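Long-range contact in transcriptional regulator (Streptococcus thermophilus LMD-9, PDB 5JUF), which probably activates transcription of competence genes as an RNPP-type quorum sensor, pairing a helix-turn-helix DNA-binding domain with a TPR domain: residues 75-80 against 108-113. Numbering follows the deposited sequence.
Sequences PDEYYE and YEKFFD
F111 reaches across from the last part of helix 94-111 and lays one face of its ring on Y78, in the first turn of helix 76-86, an example of how one aromatic ring can serve as the centre of a helix-helix contact. CB of Y78 sits almost over the middle of that face, 3.9 Å from the ring centroid and 4° off its normal, a CH-pi contact. With CG of Y78 anti to the backbone N (chi1 166°), the phenol swings past the phenylalanine and offers its edge: CD1 comes within 3.8 Å of F111 CD2, and the planes stand at 71° in an offset edge-to-face pair. The far tip of F111 meets backbone, CZ lying 3.7 Å from Y78 N. P75, preceding helix 76-86, adds CG at 4.0 Å from F111 CE1, while E77 brings CG to the ring's edge. K110 CG lies over the opposite face of F111, offset toward the rim. From there the lysine runs fully extended, and its NZ makes a salt bridge to E77 OE2 at 3.0 Å, with OE1 of that carboxylate at 3.1 Å; the hydrogen bond to OE2 is weak. The two side chains cross at about a right angle, more exposed than the rings. Y78 and F111 are both buried, and Y78 OH is hydrogen-bonded to E119 OE1. Within the all-helical TPR domain the contact joins the start of helix 76-86 to the last part of helix 94-111, with P75 also touching I114 and Y78 packing on L115 and on L123 of the next helix, 117-130.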
# COMPACT_ATOMS: atom_id res chain seq x y z
N PRO A 75 1.34 18.72 9.86
CA PRO A 75 1.01 19.83 8.96
C PRO A 75 0.35 19.33 7.68
O PRO A 75 0.69 18.27 7.16
CB PRO A 75 2.38 20.46 8.68
CG PRO A 75 3.25 20.02 9.82
CD PRO A 75 2.78 18.63 10.14
N ASP A 76 -0.61 20.11 7.19
CA ASP A 76 -1.31 19.71 5.98
C ASP A 76 -0.35 19.60 4.80
O ASP A 76 -0.59 18.81 3.88
CB ASP A 76 -2.45 20.68 5.70
CG ASP A 76 -3.57 20.56 6.74
OD1 ASP A 76 -4.04 19.42 6.98
OD2 ASP A 76 -3.96 21.57 7.35
N GLU A 77 0.75 20.35 4.82
CA GLU A 77 1.73 20.25 3.75
C GLU A 77 2.30 18.84 3.63
O GLU A 77 2.68 18.43 2.53
CB GLU A 77 2.86 21.26 3.98
CG GLU A 77 3.99 21.11 2.99
CD GLU A 77 5.02 22.20 3.13
OE1 GLU A 77 5.55 22.65 2.10
OE2 GLU A 77 5.29 22.61 4.28
N TYR A 78 2.37 18.09 4.73
CA TYR A 78 2.82 16.70 4.60
C TYR A 78 1.89 15.90 3.71
O TYR A 78 2.34 15.18 2.81
CB TYR A 78 2.90 16.01 5.96
CG TYR A 78 3.03 14.51 5.79
CD1 TYR A 78 4.21 13.96 5.30
CD2 TYR A 78 1.98 13.65 6.08
CE1 TYR A 78 4.35 12.59 5.12
CE2 TYR A 78 2.10 12.27 5.91
CZ TYR A 78 3.30 11.75 5.41
OH TYR A 78 3.45 10.40 5.23
N TYR A 79 0.59 15.98 3.97
CA TYR A 79 -0.38 15.21 3.20
C TYR A 79 -0.43 15.70 1.76
O TYR A 79 -0.54 14.88 0.84
CB TYR A 79 -1.75 15.30 3.86
CG TYR A 79 -1.82 14.58 5.19
CD1 TYR A 79 -1.69 13.20 5.26
CD2 TYR A 79 -2.01 15.28 6.38
CE1 TYR A 79 -1.75 12.53 6.47
CE2 TYR A 79 -2.07 14.61 7.59
CZ TYR A 79 -1.94 13.24 7.63
OH TYR A 79 -2.01 12.59 8.82
N GLU A 80 -0.35 17.02 1.56
CA GLU A 80 -0.23 17.58 0.22
C GLU A 80 0.92 16.94 -0.55
O GLU A 80 0.75 16.49 -1.69
CB GLU A 80 -0.05 19.10 0.32
CG GLU A 80 0.18 19.80 -1.02
CD GLU A 80 0.35 21.32 -0.89
OE1 GLU A 80 0.32 21.85 0.24
OE2 GLU A 80 0.51 21.98 -1.94
N TYR A 108 10.05 12.56 3.77
CA TYR A 108 10.48 11.77 4.92
C TYR A 108 11.37 12.59 5.84
O TYR A 108 11.16 12.64 7.06
CB TYR A 108 11.21 10.52 4.42
CG TYR A 108 11.57 9.48 5.47
CD1 TYR A 108 12.69 9.63 6.27
CD2 TYR A 108 10.82 8.32 5.62
CE1 TYR A 108 13.04 8.68 7.21
CE2 TYR A 108 11.16 7.36 6.55
CZ TYR A 108 12.27 7.56 7.35
OH TYR A 108 12.62 6.61 8.28
N GLU A 109 12.39 13.25 5.27
CA GLU A 109 13.32 14.04 6.06
C GLU A 109 12.67 15.31 6.61
O GLU A 109 12.91 15.68 7.76
CB GLU A 109 14.55 14.39 5.21
CG GLU A 109 15.37 13.18 4.80
CD GLU A 109 16.61 13.56 4.00
OE1 GLU A 109 16.85 14.77 3.81
OE2 GLU A 109 17.34 12.65 3.56
N LYS A 110 11.86 15.99 5.80
CA LYS A 110 11.27 17.24 6.26
C LYS A 110 10.34 17.02 7.44
O LYS A 110 10.27 17.86 8.35
CB LYS A 110 10.52 17.92 5.12
CG LYS A 110 9.98 19.30 5.52
CD LYS A 110 9.25 19.97 4.38
CE LYS A 110 8.78 21.35 4.81
NZ LYS A 110 8.15 22.06 3.68
N PHE A 111 9.63 15.90 7.47
CA PHE A 111 8.59 15.70 8.47
C PHE A 111 8.90 14.58 9.44
O PHE A 111 8.06 14.27 10.30
CB PHE A 111 7.24 15.47 7.78
CG PHE A 111 6.75 16.66 7.01
CD1 PHE A 111 6.24 17.76 7.68
CD2 PHE A 111 6.82 16.69 5.63
CE1 PHE A 111 5.80 18.88 6.97
CE2 PHE A 111 6.37 17.81 4.92
CZ PHE A 111 5.86 18.89 5.60
N PHE A 112 10.11 14.01 9.38
CA PHE A 112 10.44 12.83 10.18
C PHE A 112 10.00 12.97 11.64
O PHE A 112 9.40 12.06 12.22
CB PHE A 112 11.94 12.56 10.11
CG PHE A 112 12.35 11.35 10.90
CD1 PHE A 112 12.14 10.08 10.39
CD2 PHE A 112 12.89 11.48 12.18
CE1 PHE A 112 12.50 8.95 11.14
CE2 PHE A 112 13.24 10.35 12.93
CZ PHE A 112 13.04 9.09 12.41
N ASP A 113 10.32 14.11 12.26
CA ASP A 113 10.15 14.22 13.71
C ASP A 113 8.70 14.32 14.14
O ASP A 113 8.40 14.12 15.32
CB ASP A 113 10.93 15.43 14.22
CG ASP A 113 12.42 15.23 14.08
OD1 ASP A 113 12.89 14.14 14.43
OD2 ASP A 113 13.10 16.16 13.62